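Local coordinates for protein single-stranded DNA specific exonuclease RecJ (Thermus thermophilus, PDB 2ZXR) that degrades single-stranded DNA as a metal-dependent exonuclease working in the 5' to 3' direction, with no detectable activity on single-stranded RNA, at residues L50-L55 and L194-H199; V190-L195 and P205-Y210. All coordinates share one frame; numbering follows the deposited sequence.

Contact 1: L50-L55 and L194-H199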
loop_
_atom_site.group_PDB
_atom_site.type_symbol
_atom_site.label_atom_id
_atom_site.label_comp_id
_atom_site.label_asym_id
_atom_site.label_seq_id
_atom_site.Cartn_x
_atom_site.Cartn_y
_atom_site.Cartn_z
ATOM N N LEU A 50 -12.809 7.780 16.753
ATOM C CA LEU A 50 -13.349 8.580 15.661
ATOM C C LEU A 50 -13.817 9.834 16.384
ATOM O O LEU A 50 -14.743 9.777 17.196
ATOM C CB LEU A 50 -14.545 7.895 15.011
ATOM C CG LEU A 50 -15.180 8.718 13.884
ATOM C CD1 LEU A 50 -14.124 9.041 12.819
ATOM C CD2 LEU A 50 -16.344 7.931 13.289
ATOM N N ALA A 51 -13.173 10.958 16.118
ATOM C CA ALA A 51 -13.539 12.186 16.790
ATOM C C ALA A 51 -13.742 13.340 15.820
ATOM O O ALA A 51 -13.402 13.246 14.638
ATOM C CB ALA A 51 -12.449 12.546 17.814
ATOM N N LEU A 52 -14.291 14.433 16.327
ATOM C CA LEU A 52 -14.493 15.610 15.502
ATOM C C LEU A 52 -13.177 16.389 15.470
ATOM O O LEU A 52 -12.822 17.038 16.456
ATOM C CB LEU A 52 -15.609 16.479 16.087
ATOM C CG LEU A 52 -15.920 17.824 15.416
ATOM C CD1 LEU A 52 -16.332 17.609 13.969
ATOM C CD2 LEU A 52 -17.033 18.526 16.184
ATOM N N LEU A 53 -12.456 16.314 14.347
ATOM C CA LEU A 53 -11.175 17.012 14.178
ATOM C C LEU A 53 -11.404 18.511 14.149
ATOM O O LEU A 53 -12.345 18.977 13.532
ATOM C CB LEU A 53 -10.500 16.609 12.871
ATOM C CG LEU A 53 -10.106 15.150 12.669
ATOM C CD1 LEU A 53 -9.544 14.963 11.271
ATOM C CD2 LEU A 53 -9.076 14.758 13.711
ATOM N N PRO A 54 -10.520 19.287 14.800
ATOM C CA PRO A 54 -10.610 20.748 14.866
ATOM C C PRO A 54 -10.038 21.463 13.644
ATOM O O PRO A 54 -9.081 22.242 13.761
ATOM C CB PRO A 54 -9.826 21.069 16.132
ATOM C CG PRO A 54 -8.702 20.095 16.043
ATOM C CD PRO A 54 -9.395 18.799 15.617
ATOM N N LEU A 55 -10.624 21.216 12.475
ATOM C CA LEU A 55 -10.139 21.848 11.254
ATOM C C LEU A 55 -10.462 23.320 11.315
ATOM O O LEU A 55 -11.488 23.712 11.869
ATOM C CB LEU A 55 -10.815 21.247 10.018
ATOM C CG LEU A 55 -10.857 19.719 9.916
ATOM C CD1 LEU A 55 -11.736 19.325 8.737
ATOM C CD2 LEU A 55 -9.452 19.148 9.765
ATOM N N LEU A 194 -18.058 18.401 8.818
ATOM C CA LEU A 194 -18.915 19.579 8.802
ATOM C C LEU A 194 -20.310 19.236 9.306
ATOM O O LEU A 194 -20.871 19.972 10.129
ATOM C CB LEU A 194 -19.013 20.155 7.385
ATOM C CG LEU A 194 -19.849 21.435 7.204
ATOM C CD1 LEU A 194 -19.277 22.550 8.090
ATOM C CD2 LEU A 194 -19.834 21.884 5.718
ATOM N N LEU A 195 -20.896 18.143 8.811
ATOM C CA LEU A 195 -22.222 17.764 9.290
ATOM C C LEU A 195 -22.134 17.510 10.813
ATOM O O LEU A 195 -23.036 17.863 11.576
ATOM C CB LEU A 195 -22.721 16.490 8.582
ATOM C CG LEU A 195 -24.075 15.937 9.069
ATOM C CD1 LEU A 195 -25.157 16.979 8.857
ATOM C CD2 LEU A 195 -24.405 14.644 8.337
ATOM N N TRP A 196 -21.027 16.904 11.242
ATOM C CA TRP A 196 -20.807 16.577 12.654
ATOM C C TRP A 196 -20.690 17.862 13.505
ATOM O O TRP A 196 -21.259 17.957 14.605
ATOM C CB TRP A 196 -19.538 15.730 12.777
ATOM C CG TRP A 196 -19.286 15.085 14.120
ATOM C CD1 TRP A 196 -19.787 15.464 15.333
ATOM C CD2 TRP A 196 -18.420 13.975 14.376
ATOM N NE1 TRP A 196 -19.279 14.658 16.326
ATOM C CE2 TRP A 196 -18.439 13.737 15.763
ATOM C CE3 TRP A 196 -17.622 13.160 13.561
ATOM C CZ2 TRP A 196 -17.692 12.716 16.364
ATOM C CZ3 TRP A 196 -16.874 12.136 14.164
ATOM C CH2 TRP A 196 -16.921 11.930 15.554
ATOM N N ALA A 197 -19.941 18.835 12.995
ATOM C CA ALA A 197 -19.780 20.111 13.681
ATOM C C ALA A 197 -21.160 20.754 13.869
ATOM O O ALA A 197 -21.453 21.300 14.925
ATOM C CB ALA A 197 -18.863 21.030 12.870
ATOM N N LEU A 198 -22.007 20.683 12.845
ATOM C CA LEU A 198 -23.354 21.239 12.933
ATOM C C LEU A 198 -24.189 20.495 14.001
ATOM O O LEU A 198 -24.939 21.113 14.755
ATOM C CB LEU A 198 -24.060 21.155 11.571
ATOM C CG LEU A 198 -25.535 21.602 11.547
ATOM C CD1 LEU A 198 -25.650 23.079 11.945
ATOM C CD2 LEU A 198 -26.126 21.377 10.165
ATOM N N HIS A 199 -24.080 19.168 14.033
ATOM C CA HIS A 199 -24.802 18.365 15.027
ATOM C C HIS A 199 -24.384 18.772 16.431
ATOM O O HIS A 199 -25.205 18.866 17.345
ATOM C CB HIS A 199 -24.517 16.874 14.826
ATOM C CG HIS A 199 -25.382 16.251 13.782
ATOM N ND1 HIS A 199 -25.960 15.011 13.940
ATOM C CD2 HIS A 199 -25.855 16.744 12.612
ATOM C CE1 HIS A 199 -26.764 14.772 12.919
ATOM N NE2 HIS A 199 -26.717 15.810 12.101
#
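Leu52 sets its CB over one face of the Trp196 indole, a CH-pi contact at the heart of the meeting between an extended loop and helix 187-201. Leu52 CB stands 4.0 Å from the centroid of the Trp196 five-membered ring, only 12° off the ring normal. Trp196 points its CB at the loop, CG stands anti to the backbone N (chi1 -169°), and the side chains of Leu52 and Trp196 slide past each other in opposite directions.

Apolar packing extends the patch at both ends. Leu52 CD1 reaches back to the root of the indole, 3.9 Å from Trp196 CG, while its sister branch CD2 rests 4.0 Å from Ala197 CA. At the far end of the ring system, Leu50 CG touches Trp196 CZ3 at 3.8 Å.

The loop backbone supplies the remaining contacts, none of them a hydrogen bond across the segments. Leu50 O sits at the indole edge, in its plane, 3.5 Å from Trp196 CH2. Ala51 C comes equally close to Trp196 CH2, but obliquely. Ala51 O, 3.7 Å from Trp196 CZ3, accepts a hydrogen bond from Trp228 NE1.

The loop thus runs between helices 187-201 and 227-239: the first receives Leu52, the second meets Leu50 through Trp228 and Leu232. Helix 60-70, which follows the loop, packs Ala62 on Ala197.

Contact 2: V190-L195 and P205-Y210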
loop_
_atom_site.group_PDB
_atom_site.type_symbol
_atom_site.label_atom_id
_atom_site.label_comp_id
_atom_site.label_asym_id
_atom_site.label_seq_id
_atom_site.Cartn_x
_atom_site.Cartn_y
_atom_site.Cartn_z
ATOM N N VAL A 190 -14.356 15.580 5.069
ATOM C CA VAL A 190 -14.590 16.941 5.539
ATOM C C VAL A 190 -16.109 17.256 5.516
ATOM O O VAL A 190 -16.611 17.891 6.441
ATOM C CB VAL A 190 -13.770 17.969 4.694
ATOM C CG1 VAL A 190 -14.129 19.411 5.117
ATOM C CG2 VAL A 190 -12.251 17.737 4.913
ATOM N N ALA A 191 -16.833 16.800 4.493
ATOM C CA ALA A 191 -18.293 16.995 4.464
ATOM C C ALA A 191 -18.893 16.340 5.737
ATOM O O ALA A 191 -19.804 16.874 6.382
ATOM C CB ALA A 191 -18.889 16.329 3.246
ATOM N N PHE A 192 -18.374 15.165 6.072
ATOM C CA PHE A 192 -18.819 14.423 7.249
ATOM C C PHE A 192 -18.473 15.224 8.522
ATOM O O PHE A 192 -19.290 15.364 9.408
ATOM C CB PHE A 192 -18.108 13.060 7.252
ATOM C CG PHE A 192 -18.398 12.215 8.440
ATOM C CD1 PHE A 192 -19.568 11.492 8.519
ATOM C CD2 PHE A 192 -17.474 12.111 9.479
ATOM C CE1 PHE A 192 -19.823 10.669 9.608
ATOM C CE2 PHE A 192 -17.729 11.287 10.577
ATOM C CZ PHE A 192 -18.900 10.571 10.632
ATOM N N LEU A 193 -17.259 15.750 8.604
ATOM C CA LEU A 193 -16.851 16.524 9.775
ATOM C C LEU A 193 -17.742 17.750 9.941
ATOM O O LEU A 193 -18.140 18.082 11.060
ATOM C CB LEU A 193 -15.384 16.943 9.654
ATOM C CG LEU A 193 -14.429 15.755 9.828
ATOM C CD1 LEU A 193 -13.022 16.112 9.353
ATOM C CD2 LEU A 193 -14.445 15.324 11.297
ATOM N N LEU A 194 -18.058 18.401 8.818
ATOM C CA LEU A 194 -18.915 19.579 8.802
ATOM C C LEU A 194 -20.310 19.236 9.306
ATOM O O LEU A 194 -20.871 19.972 10.129
ATOM C CB LEU A 194 -19.013 20.155 7.385
ATOM C CG LEU A 194 -19.849 21.435 7.204
ATOM C CD1 LEU A 194 -19.277 22.550 8.090
ATOM C CD2 LEU A 194 -19.834 21.884 5.718
ATOM N N LEU A 195 -20.896 18.143 8.811
ATOM C CA LEU A 195 -22.222 17.764 9.290
ATOM C C LEU A 195 -22.134 17.510 10.813
ATOM O O LEU A 195 -23.036 17.863 11.576
ATOM C CB LEU A 195 -22.721 16.490 8.582
ATOM C CG LEU A 195 -24.075 15.937 9.069
ATOM C CD1 LEU A 195 -25.157 16.979 8.857
ATOM C CD2 LEU A 195 -24.405 14.644 8.337
ATOM N N PRO A 205 -26.344 14.003 18.607
ATOM C CA PRO A 205 -25.241 13.048 18.648
ATOM C C PRO A 205 -24.479 12.991 17.321
ATOM O O PRO A 205 -24.955 13.491 16.290
ATOM C CB PRO A 205 -25.933 11.715 18.927
ATOM C CG PRO A 205 -27.378 12.062 19.256
ATOM C CD PRO A 205 -27.638 13.313 18.493
ATOM N N PRO A 206 -23.278 12.390 17.335
ATOM C CA PRO A 206 -22.425 12.234 16.149
ATOM C C PRO A 206 -23.242 11.534 15.036
ATOM O O PRO A 206 -23.914 10.531 15.277
ATOM C CB PRO A 206 -21.301 11.347 16.665
ATOM C CG PRO A 206 -21.170 11.767 18.110
ATOM C CD PRO A 206 -22.598 11.892 18.547
ATOM N N PRO A 207 -23.198 12.061 13.810
ATOM C CA PRO A 207 -23.935 11.487 12.674
ATOM C C PRO A 207 -23.241 10.241 12.120
ATOM O O PRO A 207 -22.873 10.215 10.947
ATOM C CB PRO A 207 -23.921 12.623 11.668
ATOM C CG PRO A 207 -22.528 13.150 11.844
ATOM C CD PRO A 207 -22.383 13.213 13.374
ATOM N N LEU A 208 -23.068 9.219 12.956
ATOM C CA LEU A 208 -22.381 8.003 12.554
ATOM C C LEU A 208 -23.019 7.214 11.403
ATOM O O LEU A 208 -22.312 6.495 10.697
ATOM C CB LEU A 208 -22.166 7.084 13.774
ATOM C CG LEU A 208 -21.374 7.722 14.930
ATOM C CD1 LEU A 208 -21.004 6.668 15.951
ATOM C CD2 LEU A 208 -20.105 8.360 14.394
ATOM N N GLU A 209 -24.329 7.338 11.202
ATOM C CA GLU A 209 -24.955 6.614 10.107
ATOM C C GLU A 209 -24.469 7.133 8.733
ATOM O O GLU A 209 -24.745 6.522 7.717
ATOM C CB GLU A 209 -26.499 6.656 10.219
ATOM C CG GLU A 209 -27.136 7.990 9.873
ATOM C CD GLU A 209 -28.647 8.038 10.104
ATOM O OE1 GLU A 209 -29.346 7.050 9.770
ATOM O OE2 GLU A 209 -29.148 9.091 10.603
ATOM N N TYR A 210 -23.698 8.225 8.714
ATOM C CA TYR A 210 -23.168 8.796 7.459
ATOM C C TYR A 210 -21.719 8.376 7.236
ATOM O O TYR A 210 -21.074 8.773 6.245
ATOM C CB TYR A 210 -23.231 10.328 7.513
ATOM C CG TYR A 210 -24.632 10.867 7.476
ATOM C CD1 TYR A 210 -25.238 11.149 6.267
ATOM C CD2 TYR A 210 -25.367 11.070 8.663
ATOM C CE1 TYR A 210 -26.542 11.624 6.206
ATOM C CE2 TYR A 210 -26.681 11.546 8.618
ATOM C CZ TYR A 210 -27.261 11.822 7.380
ATOM O OH TYR A 210 -28.552 12.280 7.278
#
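Pro207 O meets Phe192 CE1 at 3.4 Å and also accepts a backbone hydrogen bond from Tyr210 N, 3.1 Å away, so the same carbonyl oxygen closes the 3-10 segment and packs against the Phe192 ring. The oxygen lies in the plane of the Tyr210 ring, at its edge, but approaches the Phe192 ring obliquely. The setting is the loop joining helix 187-201 to helix 211-220 in the DHH domain region: after the first helix ends, the chain passes an inverse gamma turn centred on Pro207, then a short 3-10 segment at 208-210. The gamma turn's own bond, from Leu208 N to Pro206 O, is weak. No hydrogen bond joins the two segments, and the contact is buried and apolar.

Leu195 points at this loop, while Phe192, three residues earlier on the helix, starts off to one side and brings only the end of its side chain to it. Tyr210 CB lies in the plane of the Phe192 ring, at its edge, 4.0 Å from Phe192 CD1. Beyond, Trp228 and Leu232 of helix 227-239 also pack on Phe192, whose side chain is about 9 Å from that of the manganese ligand Asp84. This places the packing near the metal site without making it part of the coordination shell.

Tyr210 CG is anti to its carbonyl carbon (chi1 -69°). One face of the ring is covered by Leu195 CD2, and the side chains of Leu195 and Tyr210 cross at about a right angle. Ile91 of helix 83-98 touches Leu195, and Trp245 meets the Tyr210 ring. A single methyl, Leu195 CD2, does double duty: it touches Pro207 CB at 3.9 Å and makes a CH-pi contact over the Tyr210 ring, 3.8 Å from its centroid and 12° off the normal.

Contacts 1 and 2 share helix 187-201, where their segments overlap at Leu194 and Leu195, and their centres are only 6 Å apart. Along the chain the 50-55 loop comes first, far ahead of the helix, whereas 205-210 follows shortly after it; contact 1 is therefore long-range and contact 2 local. The two also touch each other: Trp196 CG packs on Pro207 CD at 3.7 Å, and His199 ND1 probably hydrogen-bonds Pro205 O. Helix 227-239 packs on both, with Trp228 touching Leu50 and Leu53 as well as Phe192. Together they tie an early loop and the entry to helix 211-220 to one helix of the DHH domain region.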